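Mitomycin biosynthesis 6-O-methyltransferase (Streptomyces lavendulae, PDB 3GWZ) transfers the methyl group of S-adenosyl-L-methionine to the 6-hydroxyl of demethylated mitomycins A and B, making the quinone methoxy group of these antitumour agents. Local coordinates at residues H139-E144 / V159-S164; L216-L221 / T246-A251; R228-E233 / E255-D260; H276-W281 / L303-N308. One frame throughout, in Å; residues are numbered along the deposited sequence.

Contact 1 (H139-E144 / V159-S164); sequences HWRAWE and VANGTS
The methyl group of Ala-160 rests on the backbone of the helix that carries Arg-141: its CB lies 3.3 Å from the carbonyl O of Arg-141 and 4.0 Å from CA of Ala-142. A small residue on each side lets the two backbones come close, with the CA atoms of Ala-142 and Ala-160 only 5.5 Å apart. Beside the methyl runs the aliphatic part of Arg-141. Its CG sits 3.8 Å from Ala-160 CB, and its CD passes 3.3 Å from Ala-160 O. With CG anti to the backbone N (chi1 -162°), the chain passes over the last turn of the other helix. One water, lying at the guanidinium edge and in its plane, joins the charged end to that turn, accepting from Arg-141 NH1 at 3.1 Å and donating to Ala-160 O at 2.6 Å. The contact thus packs helix 137-144 against the C-terminal turn of helix 157-161, which ends as Gly-162 takes a positive phi. Asn-161 adds its amide from the flank, its OD1 3.8 Å from Arg-141 CB, with the amide and guanidinium planes 47° apart. Its ND2 is held by the carbonyl of Trp-138, which fixes the turn of the amide. Arg-141 has stronger partners across the interface with the second subunit: its NE forms a salt bridge with Glu-144 of the second subunit, and Glu-144 of this chain pairs in turn with Arg-141 of the second subunit. Ala-142, which is buried, touches Val-327 of helix 316-329, and its carbonyl accepts from Ser-156 OG.

Contact 2 (L216-L221 / T246-A251); sequences LMAAVL and TGRGLA
Arg-248 lays its guanidinium flat over the methyl group of Ala-218, the first of two side chains that reach helix 215-223 from the end of helix 235-247. Ala-218 CB stands 3.3 Å above the guanidinium plane, over its centre, and is 3.4 Å from Arg-248 CZ. The chain is extended at chi2 and bent at chi3 (65°), which brings the flat group down on the helix surface. Near Ala-219 the approach is looser, with NH2 of Arg-248 4.0 Å from the backbone N of Ala-219. That same NH2 forms a salt bridge with Asp-222, one turn farther along the helix, so the charge is paired while the face of the group packs on carbon.

Gly-249 follows with a positive phi as the C-prime residue of a Schellman motif: its N bonds to Thr-246 O at 2.9 Å, and Leu-250 N reaches back to the carbonyl of Leu-245. The reversal ends the helix of a Rossmann-like methyltransferase domain and turns Leu-250 toward its neighbour helix. Both branches of Leu-250 are used. CD1 lies 3.7 Å from Ala-218 CA and 3.8 Å from Ala-218 CB, while CD2 meets Leu-221 CB at 4.0 Å. The leucine therefore straddles one turn of the helix, touching residues three apart on one side of it. Leu-221 also packs on Cys-254 of strand 254-258, and its carbonyl accepts from Arg-253.

Contact 3 (R228-E233 / E255-D260); sequences RGTLLE and EILPGD. With SAH (S-adenosyl-L-homocysteine), chain G.
Glu-233 O accepts from Gly-259 N at 2.9 Å, and this last backbone bond of the strand pair sits between two carboxylates that grip S-adenosyl-L-homocysteine: Glu-233 itself, and Asp-260 just past the end of the other strand. The carboxylate of Glu-233 takes both ribose hydroxyls, OE1 accepting from O2' and OE2 from O3', each at 2.7 Å. The bend at chi2 (-71°) helps turn it to the sugar, and Gly-212 N gives OE2 a second donor. Asp-260 OD1 accepts from adenine N6 at 2.8 Å in a nearly straight bond (170°), and Phe-262 N also donates to this oxygen.

Behind these tips lies a parallel ladder. Leu-231 bonds through its N to Glu-255 O and through its O to Leu-257 N, the latter at 2.8 Å. Glu-233 bonds through its N to Leu-257 O, in a longer bond of 3.2 Å, and its O, by holding Gly-259, ties the ribose-binding residue to the loop that carries Asp-260. CD1 of Leu-232 packs against bare backbone there, 3.7 Å from Gly-259 CA. On the same side of the sheet Leu-232 CD1 meets Leu-257 CG, and Thr-230 CG2 touches Leu-257 CB. On the other, Ile-256 and Leu-231 pack against helix 235-247, the crossover between the strands. An acidic residue at the end of the second strand that binds the ribose hydroxyls is a hallmark of class I methyltransferases, here within a right-handed beta-alpha-beta unit.

Contact 4 (H276-W281 / L303-N308); sequences HVLHDW and LLVIDN. With SAH (S-adenosyl-L-homocysteine), chain G.
His-276 and Asp-307 join the two segments through a histidine-carboxylate hydrogen bond. Followed outward, the histidine's CB lies 4.0 Å from the carboxylate OXT of S-adenosyl-L-homocysteine, and CG 3.9 Å from Asp-307 OD1. CG beside the backbone N (chi1 -65°) lets ND1 donate to that same OD1 at 2.8 Å, the oxygen lying near the ring plane but the approach coming from above the carboxylate plane. CD2 is 4.0 Å from OXT of the ligand, CE1 is 3.3 Å from Asn-308 OD1, and NE2 is hydrogen-bonded to Glu-190 OE2. The backbone N of His-276 donates to Ile-306 O at 2.9 Å.

Asp-307 is gripped from several directions. Asn-308 N also donates to OD1, on the anti side, while OD2 takes a water that bridges to Val-277 N and a weak bond from His-279 N. The carboxylate carbon sits over one face of the His-279 ring, near its rim, with the planes 52° apart; ND1 of His-279 is bonded to Glu-333, as is Asn-308 ND2, which lies at the ring edge. Farther back along strand 302-308, Leu-278 CD1 packs on Val-305 CG2 at 3.9 Å.

His-279 is the inferred proton acceptor, and Asn-308 binds the substrate. Asp-307 and Glu-333 are the supporting residues that hold these groups, an arrangement consistent with deprotonation of the hydroxyl that is methylated.

In the fold
Contacts 2 and 4 are buried, whereas contacts 1 and 3 are only partly so. Contacts 2 and 3 share the run from helix 215-223 through strand 228-233 and helix 235-247 to strand 254-258, and touch where Met-217 and Leu-221 pack on Gly-229. Contacts 3 and 4 reach the same sheet and the same cofactor product, their centres about 17 Å apart: one binds the adenosine through acidic side chains, the other lies along the ligand from homocysteine to adenine edge without hydrogen bonds to it from its segments. Contact 2 is mainly apolar. Contact 1, about 35 Å from it between centres, stands apart, joining helices beside the subunit interface through alanine packing and a water.

Contact 1 (H139-E144 / V159-S164)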
# COMPACT_ATOMS: atom_id res chain seq x y z
N HIS A 139 0.12 14.54 -22.11
CA HIS A 139 -0.01 13.27 -22.81
C HIS A 139 -1.29 13.34 -23.65
O HIS A 139 -1.26 13.19 -24.87
CB HIS A 139 -0.07 12.13 -21.79
CG HIS A 139 0.00 10.76 -22.38
ND1 HIS A 139 -1.00 10.23 -23.16
CD2 HIS A 139 0.93 9.78 -22.24
CE1 HIS A 139 -0.68 9.00 -23.52
NE2 HIS A 139 0.49 8.70 -22.97
N TRP A 140 -2.42 13.59 -22.99
CA TRP A 140 -3.70 13.74 -23.70
C TRP A 140 -3.60 14.79 -24.81
O TRP A 140 -4.18 14.62 -25.88
CB TRP A 140 -4.81 14.10 -22.71
CG TRP A 140 -6.22 14.07 -23.24
CD1 TRP A 140 -6.96 15.14 -23.68
CD2 TRP A 140 -7.09 12.93 -23.33
NE1 TRP A 140 -8.22 14.72 -24.06
CE2 TRP A 140 -8.32 13.37 -23.85
CE3 TRP A 140 -6.93 11.57 -23.03
CZ2 TRP A 140 -9.39 12.51 -24.09
CZ3 TRP A 140 -7.98 10.71 -23.27
CH2 TRP A 140 -9.21 11.18 -23.78
N ARG A 141 -2.88 15.88 -24.57
CA ARG A 141 -2.82 16.94 -25.58
C ARG A 141 -2.04 16.55 -26.83
O ARG A 141 -2.32 17.05 -27.93
CB ARG A 141 -2.29 18.27 -25.03
CG ARG A 141 -2.66 19.43 -25.97
CD ARG A 141 -2.28 20.80 -25.46
NE ARG A 141 -3.07 21.20 -24.30
CZ ARG A 141 -3.56 22.42 -24.12
NH1 ARG A 141 -3.37 23.36 -25.04
NH2 ARG A 141 -4.26 22.69 -23.02
N ALA A 142 -1.08 15.66 -26.70
CA ALA A 142 -0.39 15.18 -27.89
C ALA A 142 -1.38 14.49 -28.82
O ALA A 142 -1.30 14.64 -30.05
CB ALA A 142 0.77 14.23 -27.51
N TRP A 143 -2.34 13.78 -28.24
CA TRP A 143 -3.40 13.11 -29.01
C TRP A 143 -4.37 14.11 -29.64
O TRP A 143 -4.95 13.85 -30.70
CB TRP A 143 -4.15 12.09 -28.15
CG TRP A 143 -3.28 10.90 -27.90
CD1 TRP A 143 -2.49 10.66 -26.81
CD2 TRP A 143 -3.06 9.82 -28.80
NE1 TRP A 143 -1.80 9.49 -26.97
CE2 TRP A 143 -2.13 8.94 -28.19
CE3 TRP A 143 -3.56 9.49 -30.07
CZ2 TRP A 143 -1.70 7.77 -28.80
CZ3 TRP A 143 -3.13 8.32 -30.68
CH2 TRP A 143 -2.21 7.47 -30.04
N GLU A 144 -4.56 15.24 -28.98
CA GLU A 144 -5.37 16.32 -29.54
C GLU A 144 -4.90 16.64 -30.95
O GLU A 144 -5.70 16.90 -31.84
CB GLU A 144 -5.24 17.56 -28.65
CG GLU A 144 -6.09 18.76 -29.10
CD GLU A 144 -5.65 20.03 -28.41
OE1 GLU A 144 -5.86 20.16 -27.19
OE2 GLU A 144 -5.06 20.90 -29.10
N VAL A 159 4.03 20.35 -31.19
CA VAL A 159 3.06 21.37 -31.56
C VAL A 159 2.00 21.53 -30.46
O VAL A 159 1.52 22.63 -30.19
CB VAL A 159 2.43 21.08 -32.94
CG1 VAL A 159 1.44 19.94 -32.85
CG2 VAL A 159 1.78 22.33 -33.50
N ALA A 160 1.65 20.44 -29.79
CA ALA A 160 0.65 20.48 -28.74
C ALA A 160 1.16 21.18 -27.47
O ALA A 160 0.46 21.97 -26.86
CB ALA A 160 0.19 19.06 -28.41
N ASN A 161 2.39 20.86 -27.09
CA ASN A 161 2.89 21.24 -25.78
C ASN A 161 4.01 22.28 -25.78
O ASN A 161 4.45 22.72 -24.72
CB ASN A 161 3.35 19.99 -25.03
CG ASN A 161 2.22 19.03 -24.78
OD1 ASN A 161 1.21 19.41 -24.19
ND2 ASN A 161 2.37 17.79 -25.23
N GLY A 162 4.49 22.66 -26.96
CA GLY A 162 5.48 23.72 -27.07
C GLY A 162 6.89 23.28 -26.72
O GLY A 162 7.78 24.10 -26.54
N THR A 163 7.08 21.97 -26.61
CA THR A 163 8.39 21.39 -26.30
C THR A 163 8.35 19.92 -26.70
O THR A 163 7.27 19.36 -26.89
CB THR A 163 8.75 21.53 -24.79
OG1 THR A 163 10.12 21.16 -24.59
CG2 THR A 163 7.87 20.62 -23.93
N SER A 164 9.52 19.30 -26.85
CA SER A 164 9.58 17.89 -27.24
C SER A 164 9.39 16.97 -26.03
O SER A 164 9.56 17.39 -24.88
CB SER A 164 10.92 17.56 -27.92
OG SER A 164 11.97 17.58 -26.97
O HOH W 1 -1.41 23.68 -27.48

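Contact 2 (L216-L221 / T246-A251)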
# COMPACT_ATOMS: atom_id res chain seq x y z
N LEU A 216 16.73 -4.06 -16.83
CA LEU A 216 17.27 -5.06 -17.74
C LEU A 216 18.69 -5.45 -17.32
O LEU A 216 19.00 -6.64 -17.20
CB LEU A 216 17.26 -4.57 -19.20
CG LEU A 216 17.90 -5.56 -20.19
CD1 LEU A 216 17.16 -6.90 -20.15
CD2 LEU A 216 17.92 -5.00 -21.61
N MSE A 217 19.55 -4.46 -17.11
CA MSE A 217 20.92 -4.75 -16.67
C MSE A 217 20.92 -5.51 -15.34
O MSE A 217 21.71 -6.43 -15.13
CB MSE A 217 21.76 -3.47 -16.58
CG MSE A 217 23.25 -3.71 -16.31
SE MSE A 217 24.14 -4.47 -17.86
CE MSE A 217 23.72 -6.35 -17.58
N ALA A 218 20.02 -5.12 -14.43
CA ALA A 218 19.94 -5.77 -13.12
C ALA A 218 19.57 -7.24 -13.25
O ALA A 218 20.19 -8.09 -12.62
CB ALA A 218 18.95 -5.03 -12.19
N ALA A 219 18.58 -7.55 -14.08
CA ALA A 219 18.14 -8.93 -14.28
C ALA A 219 19.24 -9.79 -14.89
O ALA A 219 19.48 -10.92 -14.45
CB ALA A 219 16.90 -8.96 -15.15
N VAL A 220 19.90 -9.27 -15.91
CA VAL A 220 20.98 -9.98 -16.58
C VAL A 220 22.18 -10.20 -15.64
O VAL A 220 22.75 -11.28 -15.61
CB VAL A 220 21.41 -9.29 -17.90
CG1 VAL A 220 22.61 -9.99 -18.52
CG2 VAL A 220 20.25 -9.28 -18.88
N LEU A 221 22.54 -9.17 -14.87
CA LEU A 221 23.63 -9.30 -13.92
C LEU A 221 23.30 -10.34 -12.85
O LEU A 221 24.12 -11.19 -12.52
CB LEU A 221 23.99 -7.96 -13.28
CG LEU A 221 24.56 -6.90 -14.23
CD1 LEU A 221 24.71 -5.59 -13.50
CD2 LEU A 221 25.90 -7.35 -14.83
N THR A 246 22.06 0.27 -7.22
CA THR A 246 22.76 0.29 -5.95
C THR A 246 21.95 -0.41 -4.85
O THR A 246 22.48 -1.22 -4.10
CB THR A 246 23.09 1.72 -5.52
OG1 THR A 246 23.93 2.32 -6.52
CG2 THR A 246 23.80 1.74 -4.17
N GLY A 247 20.66 -0.10 -4.78
CA GLY A 247 19.78 -0.68 -3.78
C GLY A 247 19.52 -2.16 -3.98
O GLY A 247 19.04 -2.85 -3.08
N ARG A 248 19.83 -2.65 -5.18
CA ARG A 248 19.75 -4.08 -5.44
C ARG A 248 21.12 -4.77 -5.29
O ARG A 248 21.29 -5.93 -5.64
CB ARG A 248 19.10 -4.37 -6.80
CG ARG A 248 17.56 -4.29 -6.73
CD ARG A 248 16.89 -4.34 -8.09
NE ARG A 248 17.11 -5.62 -8.76
CZ ARG A 248 16.55 -5.95 -9.93
NH1 ARG A 248 15.74 -5.08 -10.53
NH2 ARG A 248 16.79 -7.13 -10.49
N GLY A 249 22.08 -4.03 -4.73
CA GLY A 249 23.39 -4.60 -4.43
C GLY A 249 24.26 -4.83 -5.64
O GLY A 249 25.11 -5.73 -5.65
N LEU A 250 24.08 -4.01 -6.68
CA LEU A 250 24.80 -4.25 -7.93
C LEU A 250 25.74 -3.12 -8.34
O LEU A 250 26.30 -3.15 -9.43
CB LEU A 250 23.81 -4.55 -9.06
CG LEU A 250 23.12 -5.92 -9.01
CD1 LEU A 250 21.93 -5.95 -9.97
CD2 LEU A 250 24.11 -7.02 -9.35
N ALA A 251 25.92 -2.14 -7.46
CA ALA A 251 26.76 -0.98 -7.76
C ALA A 251 28.21 -1.34 -8.06
O ALA A 251 28.86 -0.66 -8.85
CB ALA A 251 26.69 0.05 -6.63

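Contact 3 (R228-E233 / E255-D260)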
# COMPACT_ATOMS: atom_id res chain seq x y z
N ARG A 228 29.96 -8.23 -15.91
CA ARG A 228 29.93 -6.86 -15.42
C ARG A 228 29.33 -5.95 -16.49
O ARG A 228 29.38 -6.27 -17.68
CB ARG A 228 31.31 -6.37 -14.98
CG ARG A 228 32.18 -5.83 -16.08
CD ARG A 228 33.41 -5.15 -15.48
NE ARG A 228 34.34 -4.69 -16.51
CZ ARG A 228 35.28 -5.46 -17.05
NH1 ARG A 228 35.41 -6.73 -16.67
NH2 ARG A 228 36.09 -4.97 -17.98
N GLY A 229 28.76 -4.84 -16.08
CA GLY A 229 27.98 -4.04 -17.01
C GLY A 229 28.21 -2.55 -16.93
O GLY A 229 28.83 -2.05 -15.99
N THR A 230 27.73 -1.85 -17.96
CA THR A 230 27.71 -0.41 -17.96
C THR A 230 26.34 0.02 -18.44
O THR A 230 25.85 -0.47 -19.45
CB THR A 230 28.76 0.17 -18.93
OG1 THR A 230 30.06 -0.29 -18.55
CG2 THR A 230 28.74 1.69 -18.89
N LEU A 231 25.72 0.92 -17.69
CA LEU A 231 24.43 1.47 -18.10
C LEU A 231 24.61 2.90 -18.60
O LEU A 231 25.04 3.77 -17.84
CB LEU A 231 23.45 1.46 -16.94
CG LEU A 231 22.10 1.95 -17.45
CD1 LEU A 231 21.02 0.95 -17.16
CD2 LEU A 231 21.79 3.32 -16.90
N LEU A 232 24.27 3.12 -19.86
CA LEU A 232 24.36 4.44 -20.48
C LEU A 232 22.96 5.06 -20.58
O LEU A 232 22.06 4.46 -21.15
CB LEU A 232 24.96 4.30 -21.89
CG LEU A 232 24.88 5.46 -22.88
CD1 LEU A 232 25.57 6.69 -22.34
CD2 LEU A 232 25.51 5.04 -24.21
N GLU A 233 22.79 6.26 -20.02
CA GLU A 233 21.51 6.97 -20.07
C GLU A 233 21.71 8.48 -19.99
O GLU A 233 22.79 8.95 -19.60
CB GLU A 233 20.59 6.54 -18.91
CG GLU A 233 19.52 5.52 -19.29
CD GLU A 233 18.43 6.13 -20.14
OE1 GLU A 233 18.41 7.37 -20.28
OE2 GLU A 233 17.60 5.37 -20.67
N GLU A 255 28.84 -0.08 -13.92
CA GLU A 255 29.22 1.32 -14.04
C GLU A 255 28.04 2.11 -14.62
O GLU A 255 27.37 1.64 -15.53
CB GLU A 255 30.43 1.45 -14.95
CG GLU A 255 30.71 2.88 -15.39
CD GLU A 255 31.90 2.97 -16.33
OE1 GLU A 255 31.91 3.87 -17.20
OE2 GLU A 255 32.81 2.12 -16.20
N ILE A 256 27.81 3.30 -14.07
CA ILE A 256 26.81 4.23 -14.59
C ILE A 256 27.47 5.29 -15.47
O ILE A 256 28.37 6.00 -15.03
CB ILE A 256 26.10 4.98 -13.45
CG1 ILE A 256 25.48 4.00 -12.44
CG2 ILE A 256 25.08 5.95 -14.02
CD1 ILE A 256 24.47 3.05 -13.04
N LEU A 257 27.02 5.40 -16.71
CA LEU A 257 27.58 6.34 -17.67
C LEU A 257 26.53 7.33 -18.14
O LEU A 257 25.73 7.03 -19.03
CB LEU A 257 28.15 5.58 -18.87
CG LEU A 257 28.72 6.45 -19.99
CD1 LEU A 257 29.78 7.41 -19.45
CD2 LEU A 257 29.29 5.56 -21.10
N PRO A 258 26.51 8.52 -17.53
CA PRO A 258 25.65 9.60 -18.01
C PRO A 258 26.17 10.04 -19.37
O PRO A 258 27.35 10.34 -19.48
CB PRO A 258 25.86 10.71 -16.98
CG PRO A 258 26.44 10.02 -15.76
CD PRO A 258 27.25 8.90 -16.31
N GLY A 259 25.31 10.07 -20.38
CA GLY A 259 25.79 10.38 -21.72
C GLY A 259 24.69 10.43 -22.76
O GLY A 259 23.50 10.41 -22.44
N ASP A 260 25.11 10.48 -24.02
CA ASP A 260 24.21 10.67 -25.14
C ASP A 260 24.61 9.65 -26.19
O ASP A 260 25.73 9.71 -26.73
CB ASP A 260 24.39 12.10 -25.68
CG ASP A 260 23.57 12.37 -26.93
OD1 ASP A 260 22.98 11.42 -27.51
OD2 ASP A 260 23.52 13.55 -27.35
N SAH G . 15.81 0.59 -22.33
CA SAH G . 14.79 1.07 -21.32
CB SAH G . 14.18 2.44 -21.66
CG SAH G . 13.45 2.56 -23.01
SD SAH G . 12.68 4.17 -23.20
C SAH G . 13.70 0.05 -21.21
O SAH G . 12.93 0.08 -20.23
OXT SAH G . 13.55 -0.83 -22.06
C5' SAH G . 13.92 4.98 -24.19
C4' SAH G . 15.08 5.58 -23.36
O4' SAH G . 16.04 6.29 -24.18
C3' SAH G . 14.69 6.56 -22.25
O3' SAH G . 15.02 5.98 -20.98
C2' SAH G . 15.53 7.82 -22.49
O2' SAH G . 16.10 8.36 -21.29
C1' SAH G . 16.66 7.30 -23.35
N9 SAH G . 17.27 8.30 -24.25
C8 SAH G . 16.61 9.13 -25.09
N7 SAH G . 17.49 9.89 -25.79
C5 SAH G . 18.73 9.53 -25.39
C6 SAH G . 20.11 9.93 -25.73
N6 SAH G . 20.31 10.89 -26.67
N1 SAH G . 21.14 9.31 -25.08
C2 SAH G . 20.92 8.37 -24.16
N3 SAH G . 19.69 7.95 -23.80
C4 SAH G . 18.58 8.49 -24.37

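Contact 4 (H276-W281 / L303-N308)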
# COMPACT_ATOMS: atom_id res chain seq x y z
N HIS A 276 13.82 -1.16 -26.65
CA HIS A 276 12.79 -0.14 -26.77
C HIS A 276 13.40 1.25 -26.92
O HIS A 276 12.89 2.24 -26.37
CB HIS A 276 11.82 -0.20 -25.59
CG HIS A 276 11.02 -1.46 -25.53
ND1 HIS A 276 10.47 -2.04 -26.66
CD2 HIS A 276 10.67 -2.25 -24.49
CE1 HIS A 276 9.82 -3.14 -26.31
NE2 HIS A 276 9.92 -3.29 -25.00
N VAL A 277 14.50 1.32 -27.65
CA VAL A 277 15.13 2.60 -27.93
C VAL A 277 14.97 2.93 -29.41
O VAL A 277 14.47 4.00 -29.76
CB VAL A 277 16.62 2.63 -27.51
CG1 VAL A 277 17.35 3.82 -28.17
CG2 VAL A 277 16.73 2.72 -25.99
N LEU A 278 15.36 2.00 -30.28
CA LEU A 278 15.39 2.31 -31.70
C LEU A 278 14.01 2.66 -32.24
O LEU A 278 13.89 3.44 -33.17
CB LEU A 278 16.01 1.16 -32.51
CG LEU A 278 17.47 0.90 -32.14
CD1 LEU A 278 18.03 -0.23 -33.00
CD2 LEU A 278 18.31 2.18 -32.30
N HIS A 279 12.96 2.10 -31.64
CA HIS A 279 11.62 2.40 -32.14
C HIS A 279 11.16 3.84 -31.81
O HIS A 279 10.11 4.28 -32.30
CB HIS A 279 10.60 1.33 -31.72
CG HIS A 279 10.25 1.34 -30.26
ND1 HIS A 279 9.28 0.51 -29.74
CD2 HIS A 279 10.70 2.09 -29.23
CE1 HIS A 279 9.16 0.73 -28.44
NE2 HIS A 279 10.01 1.69 -28.11
N ASP A 280 11.95 4.56 -31.03
CA ASP A 280 11.70 5.98 -30.78
C ASP A 280 12.18 6.87 -31.92
O ASP A 280 11.81 8.04 -31.97
CB ASP A 280 12.40 6.46 -29.52
CG ASP A 280 11.91 5.76 -28.28
OD1 ASP A 280 10.78 5.23 -28.29
OD2 ASP A 280 12.66 5.75 -27.29
N TRP A 281 13.00 6.32 -32.82
CA TRP A 281 13.76 7.14 -33.77
C TRP A 281 13.47 6.85 -35.24
O TRP A 281 13.15 5.72 -35.61
CB TRP A 281 15.27 6.98 -33.49
CG TRP A 281 15.62 7.34 -32.06
CD1 TRP A 281 15.82 6.47 -31.01
CD2 TRP A 281 15.76 8.66 -31.53
NE1 TRP A 281 16.09 7.19 -29.86
CE2 TRP A 281 16.06 8.53 -30.15
CE3 TRP A 281 15.67 9.94 -32.08
CZ2 TRP A 281 16.26 9.63 -29.33
CZ3 TRP A 281 15.88 11.03 -31.26
CH2 TRP A 281 16.17 10.87 -29.90
N LEU A 303 25.41 -7.58 -30.64
CA LEU A 303 24.43 -6.55 -30.30
C LEU A 303 23.06 -7.19 -30.26
O LEU A 303 22.69 -7.93 -31.18
CB LEU A 303 24.44 -5.43 -31.34
CG LEU A 303 23.26 -4.45 -31.31
CD1 LEU A 303 23.21 -3.70 -29.99
CD2 LEU A 303 23.35 -3.46 -32.47
N LEU A 304 22.32 -6.94 -29.18
CA LEU A 304 20.95 -7.40 -29.07
C LEU A 304 19.99 -6.22 -29.19
O LEU A 304 19.84 -5.44 -28.26
CB LEU A 304 20.69 -8.11 -27.74
CG LEU A 304 21.65 -9.23 -27.35
CD1 LEU A 304 21.18 -9.89 -26.05
CD2 LEU A 304 21.77 -10.26 -28.47
N VAL A 305 19.35 -6.10 -30.35
CA VAL A 305 18.28 -5.15 -30.48
C VAL A 305 17.01 -5.82 -29.94
O VAL A 305 16.57 -6.83 -30.46
CB VAL A 305 18.08 -4.70 -31.95
CG1 VAL A 305 16.79 -3.91 -32.08
CG2 VAL A 305 19.26 -3.86 -32.39
N ILE A 306 16.47 -5.27 -28.87
CA ILE A 306 15.31 -5.87 -28.22
C ILE A 306 14.12 -4.94 -28.39
O ILE A 306 14.06 -3.87 -27.78
CB ILE A 306 15.61 -6.15 -26.73
CG1 ILE A 306 16.86 -7.03 -26.63
CG2 ILE A 306 14.41 -6.81 -26.06
CD1 ILE A 306 17.43 -7.15 -25.22
N ASP A 307 13.18 -5.31 -29.24
CA ASP A 307 12.09 -4.39 -29.52
C ASP A 307 10.84 -5.10 -30.02
O ASP A 307 10.83 -6.33 -30.18
CB ASP A 307 12.54 -3.29 -30.51
CG ASP A 307 12.20 -1.89 -30.01
OD1 ASP A 307 11.12 -1.72 -29.40
OD2 ASP A 307 13.01 -0.95 -30.23
N ASN A 308 9.79 -4.33 -30.22
CA ASN A 308 8.55 -4.85 -30.75
C ASN A 308 8.73 -5.03 -32.25
O ASN A 308 9.10 -4.08 -32.94
CB ASN A 308 7.40 -3.87 -30.44
CG ASN A 308 7.30 -3.53 -28.96
OD1 ASN A 308 7.41 -4.41 -28.10
ND2 ASN A 308 7.10 -2.26 -28.64
N SAH G . 15.81 0.59 -22.33
CA SAH G . 14.79 1.07 -21.32
CB SAH G . 14.18 2.44 -21.66
CG SAH G . 13.45 2.56 -23.01
SD SAH G . 12.68 4.17 -23.20
C SAH G . 13.70 0.05 -21.21
O SAH G . 12.93 0.08 -20.23
OXT SAH G . 13.55 -0.83 -22.06
C5' SAH G . 13.92 4.98 -24.19
C4' SAH G . 15.08 5.58 -23.36
O4' SAH G . 16.04 6.29 -24.18
C3' SAH G . 14.69 6.56 -22.25
O3' SAH G . 15.02 5.98 -20.98
C2' SAH G . 15.53 7.82 -22.49
O2' SAH G . 16.10 8.36 -21.29
C1' SAH G . 16.66 7.30 -23.35
N9 SAH G . 17.27 8.30 -24.25
C8 SAH G . 16.61 9.13 -25.09
N7 SAH G . 17.49 9.89 -25.79
C5 SAH G . 18.73 9.53 -25.39
C6 SAH G . 20.11 9.93 -25.73
N6 SAH G . 20.31 10.89 -26.67
N1 SAH G . 21.14 9.31 -25.08
C2 SAH G . 20.92 8.37 -24.16
N3 SAH G . 19.69 7.95 -23.80
C4 SAH G . 18.58 8.49 -24.37
O HOH W 2 15.64 -0.89 -29.36